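Local coordinates for polycomb protein Pcl (Drosophila melanogaster, PDB 5OQD) that is a Polycomb group protein, part of an Esc/E(z) complex that methylates histone H3, and establishes repression of homeotic genes in the early embryo, at residues L43-W51 / K183-L192; R87-V95 / R126-W135. All coordinates share one frame; numbering follows the deposited sequence.

Contact 1: L43-W51 / K183-L192; sequences LQCCKCRNW and KVFLEPHEEL. With ZN (zinc ion), chain L.
Cys46 packs closely against the backbone of 183-192. Its CB lies 3.1 Å from Val184 O. Cys46 O accepts from Leu186 N at 3.3 Å. CD1 of Leu186 packs on Cys46 CB, and CD2 of Leu192 touches its SG. Leu186 also rests on Leu197 of helix 194-200. Beside this, Lys47 reaches out as an extended chain (chi2 173°, chi3 166°). Its CG passes Leu186 CB, and its ammonium end enters the turn 187-190. There Lys47 NZ donates to Glu190 O at 2.8 Å, in the carbonyl plane, and to Pro188 O at 3.2 Å, this time from above the Pro188 carbonyl plane. A methionine in place of Lys47 would probably leave these two carbonyls without their donor and the turn less firmly tied to the finger. The segment 43-51 carries a CxxC knuckle of the second PHD finger. Cys45 and Cys48 bind a zinc ion together with Cys75 and Cys78, and 183-192 packs alongside this metal-held turn. The outer side is looser and partly open to solvent. Arg49 lays its guanidinium on one face of Phe185, planes 19° apart, in a cation-pi stack with CZ 4.3 Å from the ring centroid. Its CD lies over the ring centre, a CH-pi contact. A water links Gln44 O and Val184 O. Lys183 NZ meets Gln44 OE1 at a doubtfully short distance, while Gln44 NE2 donates to Arg49 O at 3.1 Å.

Contact 2: R87-V95 / R126-W135; sequences RMQIEWVDV and RHQLPICEKW
Ile90 N donates to Pro130 O at 2.9 Å, almost straight at 174°. The CA of Gln89 adds a weaker C-H contact to the same oxygen. Pro130 is the centre of an inverse gamma turn, and its own oxygen faces 87-95. Its ring is covered by Arg87, whose chain bends at chi2 and chi3 to lay a face of the guanidinium over Pro130 CG. The polar end of Arg87 goes on to a salt bridge with Asp68. Ile131 CG2 presses on Ile90 O at 3.2 Å, and Val95 CG1 meets Leu129 CD1 at 3.6 Å. Two tryptophans close the other end. The NE1 of Trp92 sits over the centre of the Trp135 ring, 3.1 Å from Trp135 CD2, while the two five-membered rings are tilted 49° to each other. Glu91 OE1 accepts from Trp92 N at 2.9 Å and, weakly, from Trp135 NE1. Glu91 is the N-cap of helix 92-104, and Cys132 caps the helix at 133-136 through its SG. The order of helices and strands fits a winged-helix domain. The contact joins the entry to its first helix, 92-104, with the loop that follows helix 114-125; Trp92 also packs on Leu143 and Leu147 of helix 140-153, and Arg87 ends strand 84-87, next to strand 71-74.

Overall arrangement
Contact 1 joins the PHD finger to the loop before helix 194-200, its centre about 18 Å from the chain centre. Contact 2 lies in the winged-helix part, its centre about 10 Å from the chain centre, and is nested inside the loop closed by contact 1. Seven touching residues of contact 2 are buried, against three in contact 1. Contact 2 rests on apolar and aromatic packing around one straight backbone bond. Contact 1 relies on lysine and arginine side chains and waters, beside a zinc site held by 43-51 and not by 183-192. Both border strand 71-74: Cys46 and Lys47 touch Cys74, and Arg87 touches Phe71. The contacts meet where Val184 CG2 lies 4.1 Å from Met88 CE.

Contact 1: L43-W51 / K183-L192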
loop_
_atom_site.group_PDB
_atom_site.type_symbol
_atom_site.label_atom_id
_atom_site.label_comp_id
_atom_site.label_asym_id
_atom_site.label_seq_id
_atom_site.Cartn_x
_atom_site.Cartn_y
_atom_site.Cartn_z
ATOM N N LEU B 43 -0.909 -2.071 -11.519
ATOM C CA LEU B 43 -2.230 -1.738 -11.003
ATOM C C LEU B 43 -3.321 -2.497 -11.749
ATOM O O LEU B 43 -3.150 -2.873 -12.910
ATOM C CB LEU B 43 -2.478 -0.230 -11.093
ATOM C CG LEU B 43 -1.585 0.662 -10.226
ATOM C CD1 LEU B 43 -1.968 2.124 -10.389
ATOM C CD2 LEU B 43 -1.657 0.244 -8.764
ATOM N N GLN B 44 -4.442 -2.718 -11.072
ATOM C CA GLN B 44 -5.569 -3.430 -11.657
ATOM C C GLN B 44 -6.722 -2.469 -11.933
ATOM O O GLN B 44 -7.142 -1.727 -11.042
ATOM C CB GLN B 44 -6.028 -4.553 -10.729
ATOM C CG GLN B 44 -7.128 -5.438 -11.297
ATOM C CD GLN B 44 -7.596 -6.479 -10.301
ATOM O OE1 GLN B 44 -7.536 -6.265 -9.088
ATOM N NE2 GLN B 44 -8.067 -7.612 -10.804
ATOM N N CYS B 45 -7.222 -2.476 -13.164
ATOM C CA CYS B 45 -8.361 -1.640 -13.527
ATOM C C CYS B 45 -9.579 -2.011 -12.687
ATOM O O CYS B 45 -9.827 -3.189 -12.427
ATOM C CB CYS B 45 -8.679 -1.778 -15.017
ATOM S SG CYS B 45 -10.063 -0.759 -15.601
ATOM N N CYS B 46 -10.289 -1.021 -12.176
ATOM C CA CYS B 46 -11.517 -1.314 -11.462
ATOM C C CYS B 46 -12.644 -1.880 -12.327
ATOM O O CYS B 46 -13.362 -2.755 -11.890
ATOM C CB CYS B 46 -11.989 -0.121 -10.628
ATOM S SG CYS B 46 -12.185 1.442 -11.493
ATOM N N LYS B 47 -12.854 -1.328 -13.512
ATOM C CA LYS B 47 -13.873 -1.854 -14.423
ATOM C C LYS B 47 -13.668 -3.190 -15.173
ATOM O O LYS B 47 -14.547 -4.035 -15.169
ATOM C CB LYS B 47 -14.350 -0.753 -15.365
ATOM C CG LYS B 47 -15.300 0.211 -14.681
ATOM C CD LYS B 47 -15.647 1.394 -15.556
ATOM C CE LYS B 47 -16.832 2.146 -14.990
ATOM N NZ LYS B 47 -17.242 3.261 -15.878
ATOM N N CYS B 48 -12.496 -3.382 -15.770
ATOM C CA CYS B 48 -12.192 -4.551 -16.592
ATOM C C CYS B 48 -11.424 -5.609 -15.803
ATOM O O CYS B 48 -11.341 -6.766 -16.220
ATOM C CB CYS B 48 -11.395 -4.142 -17.834
ATOM S SG CYS B 48 -9.685 -3.646 -17.518
ATOM N N ARG B 49 -10.858 -5.192 -14.674
ATOM C CA ARG B 49 -10.137 -6.073 -13.753
ATOM C C ARG B 49 -8.885 -6.696 -14.368
ATOM O O ARG B 49 -8.390 -7.714 -13.885
ATOM C CB ARG B 49 -11.063 -7.177 -13.236
ATOM C CG ARG B 49 -12.380 -6.662 -12.675
ATOM C CD ARG B 49 -13.238 -7.792 -12.141
ATOM N NE ARG B 49 -14.566 -7.327 -11.754
ATOM C CZ ARG B 49 -15.541 -8.126 -11.337
ATOM N NH1 ARG B 49 -15.339 -9.434 -11.257
ATOM N NH2 ARG B 49 -16.720 -7.617 -11.006
ATOM N N ASN B 50 -8.370 -6.079 -15.427
ATOM C CA ASN B 50 -7.098 -6.499 -16.003
ATOM C C ASN B 50 -5.935 -5.805 -15.303
ATOM O O ASN B 50 -6.104 -4.741 -14.708
ATOM C CB ASN B 50 -7.056 -6.212 -17.506
ATOM C CG ASN B 50 -7.924 -7.166 -18.307
ATOM O OD1 ASN B 50 -7.968 -8.364 -18.032
ATOM N ND2 ASN B 50 -8.624 -6.635 -19.302
ATOM N N TRP B 51 -4.754 -6.411 -15.372
ATOM C CA TRP B 51 -3.572 -5.840 -14.738
ATOM C C TRP B 51 -2.708 -5.098 -15.756
ATOM O O TRP B 51 -2.613 -5.497 -16.917
ATOM C CB TRP B 51 -2.763 -6.933 -14.037
ATOM C CG TRP B 51 -3.530 -7.645 -12.966
ATOM C CD1 TRP B 51 -4.335 -8.736 -13.122
ATOM C CD2 TRP B 51 -3.565 -7.318 -11.571
ATOM N NE1 TRP B 51 -4.870 -9.106 -11.913
ATOM C CE2 TRP B 51 -4.412 -8.252 -10.944
ATOM C CE3 TRP B 51 -2.961 -6.325 -10.791
ATOM C CZ2 TRP B 51 -4.671 -8.226 -9.577
ATOM C CZ3 TRP B 51 -3.221 -6.300 -9.433
ATOM C CH2 TRP B 51 -4.069 -7.245 -8.840
ATOM N N LYS B 183 -10.189 -4.095 -2.386
ATOM C CA LYS B 183 -10.470 -4.255 -3.806
ATOM C C LYS B 183 -11.609 -3.351 -4.246
ATOM O O LYS B 183 -12.654 -3.290 -3.597
ATOM C CB LYS B 183 -10.809 -5.711 -4.127
ATOM C CG LYS B 183 -9.601 -6.611 -4.286
ATOM C CD LYS B 183 -8.929 -6.415 -5.634
ATOM C CE LYS B 183 -7.969 -7.556 -5.926
ATOM N NZ LYS B 183 -7.017 -7.237 -7.023
ATOM N N VAL B 184 -11.401 -2.652 -5.355
ATOM C CA VAL B 184 -12.422 -1.776 -5.907
ATOM C C VAL B 184 -12.865 -2.274 -7.279
ATOM O O VAL B 184 -12.138 -2.136 -8.264
ATOM C CB VAL B 184 -11.920 -0.326 -6.022
ATOM C CG1 VAL B 184 -13.061 0.602 -6.395
ATOM C CG2 VAL B 184 -11.286 0.114 -4.713
ATOM N N PHE B 185 -14.054 -2.867 -7.335
ATOM C CA PHE B 185 -14.628 -3.329 -8.595
ATOM C C PHE B 185 -15.915 -2.572 -8.911
ATOM O O PHE B 185 -16.899 -2.670 -8.176
ATOM C CB PHE B 185 -14.903 -4.836 -8.552
ATOM C CG PHE B 185 -13.665 -5.685 -8.630
ATOM C CD1 PHE B 185 -12.548 -5.240 -9.315
ATOM C CD2 PHE B 185 -13.619 -6.928 -8.020
ATOM C CE1 PHE B 185 -11.405 -6.017 -9.387
ATOM C CE2 PHE B 185 -12.480 -7.711 -8.091
ATOM C CZ PHE B 185 -11.372 -7.252 -8.772
ATOM N N LEU B 186 -15.898 -1.812 -10.001
ATOM C CA LEU B 186 -17.077 -1.068 -10.431
ATOM C C LEU B 186 -17.811 -1.800 -11.545
ATOM O O LEU B 186 -17.209 -2.565 -12.297
ATOM C CB LEU B 186 -16.689 0.336 -10.905
ATOM C CG LEU B 186 -16.703 1.481 -9.888
ATOM C CD1 LEU B 186 -15.684 1.251 -8.789
ATOM C CD2 LEU B 186 -16.452 2.812 -10.581
ATOM N N GLU B 187 -19.116 -1.570 -11.641
ATOM C CA GLU B 187 -19.876 -2.032 -12.792
ATOM C C GLU B 187 -19.521 -1.135 -13.972
ATOM O O GLU B 187 -19.259 0.054 -13.787
ATOM C CB GLU B 187 -21.381 -2.015 -12.507
ATOM C CG GLU B 187 -21.821 -2.992 -11.424
ATOM C CD GLU B 187 -21.556 -4.441 -11.793
ATOM O OE1 GLU B 187 -21.311 -5.253 -10.876
ATOM O OE2 GLU B 187 -21.597 -4.771 -12.998
ATOM N N PRO B 188 -19.499 -1.703 -15.189
ATOM C CA PRO B 188 -19.040 -0.978 -16.381
ATOM C C PRO B 188 -19.809 0.312 -16.667
ATOM O O PRO B 188 -19.255 1.232 -17.269
ATOM C CB PRO B 188 -19.258 -1.991 -17.513
ATOM C CG PRO B 188 -20.241 -2.977 -16.974
ATOM C CD PRO B 188 -19.933 -3.071 -15.515
ATOM N N HIS B 189 -21.064 0.378 -16.232
ATOM C CA HIS B 189 -21.922 1.518 -16.540
ATOM C C HIS B 189 -21.880 2.610 -15.473
ATOM O O HIS B 189 -22.486 3.668 -15.639
ATOM C CB HIS B 189 -23.366 1.049 -16.729
ATOM C CG HIS B 189 -23.933 0.346 -15.536
ATOM N ND1 HIS B 189 -23.788 -1.010 -15.336
ATOM C CD2 HIS B 189 -24.641 0.810 -14.481
ATOM C CE1 HIS B 189 -24.386 -1.351 -14.209
ATOM N NE2 HIS B 189 -24.913 -0.268 -13.670
ATOM N N GLU B 190 -21.164 2.352 -14.384
ATOM C CA GLU B 190 -21.130 3.273 -13.251
ATOM C C GLU B 190 -20.228 4.482 -13.482
ATOM O O GLU B 190 -19.211 4.392 -14.170
ATOM C CB GLU B 190 -20.678 2.536 -11.992
ATOM C CG GLU B 190 -21.682 1.526 -11.470
ATOM C CD GLU B 190 -21.137 0.708 -10.317
ATOM O OE1 GLU B 190 -19.898 0.625 -10.181
ATOM O OE2 GLU B 190 -21.944 0.150 -9.545
ATOM N N GLU B 191 -20.611 5.612 -12.896
ATOM C CA GLU B 191 -19.787 6.814 -12.930
ATOM C C GLU B 191 -18.547 6.616 -12.065
ATOM O O GLU B 191 -18.541 5.778 -11.162
ATOM C CB GLU B 191 -20.581 8.033 -12.454
ATOM N N LEU B 192 -17.500 7.383 -12.344
ATOM C CA LEU B 192 -16.241 7.241 -11.623
ATOM C C LEU B 192 -16.006 8.386 -10.646
ATOM O O LEU B 192 -14.867 8.792 -10.420
ATOM C CB LEU B 192 -15.075 7.153 -12.608
ATOM C CG LEU B 192 -14.403 5.787 -12.744
ATOM C CD1 LEU B 192 -13.384 5.813 -13.867
ATOM C CD2 LEU B 192 -13.751 5.382 -11.429
HETATM ZN ZN ZN L . -10.195 -1.490 -17.937
HETATM O O HOH W 1 -9.464 -2.324 -8.893
HETATM O O HOH W 2 -15.579 -5.170 -12.626
#

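Contact 2: R87-V95 / R126-W135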
loop_
_atom_site.group_PDB
_atom_site.type_symbol
_atom_site.label_atom_id
_atom_site.label_comp_id
_atom_site.label_asym_id
_atom_site.label_seq_id
_atom_site.Cartn_x
_atom_site.Cartn_y
_atom_site.Cartn_z
ATOM N N ARG B 87 -4.954 8.490 -6.125
ATOM C CA ARG B 87 -4.206 8.038 -4.960
ATOM C C ARG B 87 -5.104 7.928 -3.731
ATOM O O ARG B 87 -5.848 8.854 -3.412
ATOM C CB ARG B 87 -3.043 8.988 -4.681
ATOM C CG ARG B 87 -2.338 8.757 -3.356
ATOM C CD ARG B 87 -0.952 8.161 -3.546
ATOM N NE ARG B 87 -0.946 6.716 -3.351
ATOM C CZ ARG B 87 0.147 6.003 -3.099
ATOM N NH1 ARG B 87 1.326 6.604 -3.011
ATOM N NH2 ARG B 87 0.062 4.691 -2.934
ATOM N N MET B 88 -5.030 6.790 -3.048
ATOM C CA MET B 88 -5.793 6.583 -1.821
ATOM C C MET B 88 -5.128 7.277 -0.638
ATOM O O MET B 88 -3.913 7.481 -0.626
ATOM C CB MET B 88 -5.941 5.091 -1.516
ATOM C CG MET B 88 -6.745 4.297 -2.530
ATOM S SD MET B 88 -6.772 2.545 -2.096
ATOM C CE MET B 88 -7.825 1.882 -3.379
ATOM N N GLN B 89 -5.931 7.642 0.356
ATOM C CA GLN B 89 -5.398 8.130 1.621
ATOM C C GLN B 89 -5.261 6.949 2.572
ATOM O O GLN B 89 -6.244 6.270 2.874
ATOM C CB GLN B 89 -6.296 9.215 2.218
ATOM C CG GLN B 89 -5.725 9.879 3.461
ATOM C CD GLN B 89 -6.491 11.128 3.858
ATOM O OE1 GLN B 89 -7.582 11.050 4.424
ATOM N NE2 GLN B 89 -5.923 12.290 3.557
ATOM N N ILE B 90 -4.049 6.717 3.052
ATOM C CA ILE B 90 -3.741 5.523 3.818
ATOM C C ILE B 90 -3.478 5.798 5.287
ATOM O O ILE B 90 -3.007 6.857 5.656
ATOM C CB ILE B 90 -2.534 4.777 3.233
ATOM C CG1 ILE B 90 -1.250 5.540 3.519
ATOM C CG2 ILE B 90 -2.706 4.581 1.744
ATOM C CD1 ILE B 90 -0.025 4.669 3.484
ATOM N N GLU B 91 -3.837 4.832 6.115
ATOM C CA GLU B 91 -3.605 4.876 7.548
ATOM C C GLU B 91 -2.217 4.408 7.980
ATOM O O GLU B 91 -1.422 3.948 7.171
ATOM C CB GLU B 91 -4.691 4.107 8.291
ATOM C CG GLU B 91 -5.772 5.005 8.862
ATOM C CD GLU B 91 -5.440 5.511 10.255
ATOM O OE1 GLU B 91 -4.253 5.771 10.532
ATOM O OE2 GLU B 91 -6.368 5.645 11.077
ATOM N N TRP B 92 -1.943 4.543 9.272
ATOM C CA TRP B 92 -0.666 4.160 9.860
ATOM C C TRP B 92 -0.361 2.681 9.693
ATOM O O TRP B 92 0.779 2.305 9.512
ATOM C CB TRP B 92 -0.609 4.555 11.336
ATOM C CG TRP B 92 -0.358 6.000 11.521
ATOM C CD1 TRP B 92 -1.144 6.889 12.175
ATOM C CD2 TRP B 92 0.754 6.740 11.020
ATOM N NE1 TRP B 92 -0.593 8.137 12.117
ATOM C CE2 TRP B 92 0.578 8.070 11.414
ATOM C CE3 TRP B 92 1.883 6.406 10.276
ATOM C CZ2 TRP B 92 1.483 9.064 11.089
ATOM C CZ3 TRP B 92 2.778 7.391 9.960
ATOM C CH2 TRP B 92 2.576 8.703 10.363
ATOM N N VAL B 93 -1.375 1.838 9.772
ATOM C CA VAL B 93 -1.161 0.415 9.603
ATOM C C VAL B 93 -0.607 0.140 8.214
ATOM O O VAL B 93 0.247 -0.714 8.043
ATOM C CB VAL B 93 -2.458 -0.385 9.805
ATOM C CG1 VAL B 93 -3.572 0.183 8.952
ATOM C CG2 VAL B 93 -2.236 -1.847 9.476
ATOM N N ASP B 94 -1.113 0.858 7.223
ATOM C CA ASP B 94 -0.621 0.747 5.858
ATOM C C ASP B 94 0.836 1.186 5.723
ATOM O O ASP B 94 1.617 0.563 5.023
ATOM C CB ASP B 94 -1.520 1.533 4.907
ATOM C CG ASP B 94 -2.981 1.172 5.059
ATOM O OD1 ASP B 94 -3.282 -0.016 5.236
ATOM O OD2 ASP B 94 -3.830 2.073 5.001
ATOM N N VAL B 95 1.193 2.261 6.407
ATOM C CA VAL B 95 2.566 2.749 6.445
ATOM C C VAL B 95 3.493 1.725 7.097
ATOM O O VAL B 95 4.590 1.458 6.601
ATOM C CB VAL B 95 2.660 4.083 7.207
ATOM C CG1 VAL B 95 4.114 4.484 7.407
ATOM C CG2 VAL B 95 1.893 5.167 6.472
ATOM N N ARG B 126 7.844 9.982 5.253
ATOM C CA ARG B 126 6.625 10.587 5.742
ATOM C C ARG B 126 6.134 11.619 4.743
ATOM O O ARG B 126 4.943 11.730 4.488
ATOM C CB ARG B 126 6.876 11.230 7.101
ATOM C CG ARG B 126 5.820 12.229 7.523
ATOM C CD ARG B 126 5.291 11.895 8.903
ATOM N NE ARG B 126 6.268 12.178 9.943
ATOM C CZ ARG B 126 6.048 13.005 10.954
ATOM N NH1 ARG B 126 4.886 13.629 11.055
ATOM N NH2 ARG B 126 6.987 13.208 11.860
ATOM N N HIS B 127 7.068 12.363 4.171
ATOM C CA HIS B 127 6.756 13.414 3.223
ATOM C C HIS B 127 6.077 12.823 2.005
ATOM O O HIS B 127 5.191 13.431 1.417
ATOM C CB HIS B 127 8.029 14.152 2.812
ATOM N N GLN B 128 6.522 11.638 1.620
ATOM C CA GLN B 128 6.129 11.017 0.359
ATOM C C GLN B 128 4.819 10.241 0.479
ATOM O O GLN B 128 4.063 10.132 -0.489
ATOM C CB GLN B 128 7.237 10.087 -0.141
ATOM N N LEU B 129 4.560 9.706 1.667
ATOM C CA LEU B 129 3.378 8.882 1.909
ATOM C C LEU B 129 2.079 9.662 1.733
ATOM O O LEU B 129 2.015 10.847 2.050
ATOM C CB LEU B 129 3.432 8.284 3.315
ATOM C CG LEU B 129 4.578 7.310 3.593
ATOM C CD1 LEU B 129 4.801 7.170 5.089
ATOM C CD2 LEU B 129 4.304 5.956 2.959
ATOM N N PRO B 130 1.039 8.992 1.216
ATOM C CA PRO B 130 -0.288 9.596 1.054
ATOM C C PRO B 130 -1.117 9.566 2.337
ATOM O O PRO B 130 -2.049 8.769 2.451
ATOM C CB PRO B 130 -0.932 8.726 -0.025
ATOM C CG PRO B 130 -0.303 7.389 0.161
ATOM C CD PRO B 130 1.113 7.651 0.607
ATOM N N ILE B 131 -0.779 10.427 3.290
ATOM C CA ILE B 131 -1.529 10.517 4.538
ATOM C C ILE B 131 -2.036 11.937 4.765
ATOM O O ILE B 131 -1.643 12.864 4.057
ATOM C CB ILE B 131 -0.678 10.080 5.746
ATOM C CG1 ILE B 131 0.560 10.969 5.875
ATOM C CG2 ILE B 131 -0.278 8.618 5.619
ATOM C CD1 ILE B 131 1.531 10.517 6.947
ATOM N N CYS B 132 -2.907 12.103 5.754
ATOM C CA CYS B 132 -3.478 13.410 6.060
ATOM C C CYS B 132 -2.421 14.360 6.617
ATOM O O CYS B 132 -1.336 13.938 7.014
ATOM C CB CYS B 132 -4.639 13.273 7.048
ATOM S SG CYS B 132 -4.182 12.592 8.658
ATOM N N GLU B 133 -2.711 15.654 6.616
ATOM C CA GLU B 133 -1.761 16.632 7.132
ATOM C C GLU B 133 -1.511 16.412 8.623
ATOM O O GLU B 133 -0.413 16.590 9.124
ATOM C CB GLU B 133 -2.204 18.061 6.832
ATOM C CG GLU B 133 -1.080 18.960 6.334
ATOM C CD GLU B 133 -0.490 18.497 5.008
ATOM O OE1 GLU B 133 0.617 17.917 5.005
ATOM O OE2 GLU B 133 -1.127 18.722 3.957
ATOM N N LYS B 134 -2.555 16.036 9.334
ATOM C CA LYS B 134 -2.424 15.808 10.767
ATOM C C LYS B 134 -1.372 14.742 11.053
ATOM O O LYS B 134 -0.554 14.892 11.957
ATOM C CB LYS B 134 -3.768 15.401 11.372
ATOM N N TRP B 135 -1.431 13.648 10.301
ATOM C CA TRP B 135 -0.429 12.594 10.392
ATOM C C TRP B 135 0.941 13.101 9.955
ATOM O O TRP B 135 1.964 12.762 10.551
ATOM C CB TRP B 135 -0.840 11.389 9.543
ATOM C CG TRP B 135 -1.922 10.560 10.164
ATOM C CD1 TRP B 135 -2.695 9.623 9.543
ATOM C CD2 TRP B 135 -2.351 10.593 11.530
ATOM N NE1 TRP B 135 -3.579 9.070 10.437
ATOM C CE2 TRP B 135 -3.389 9.649 11.664
ATOM C CE3 TRP B 135 -1.960 11.329 12.653
ATOM C CZ2 TRP B 135 -4.040 9.421 12.875
ATOM C CZ3 TRP B 135 -2.607 11.101 13.854
ATOM C CH2 TRP B 135 -3.635 10.156 13.956
#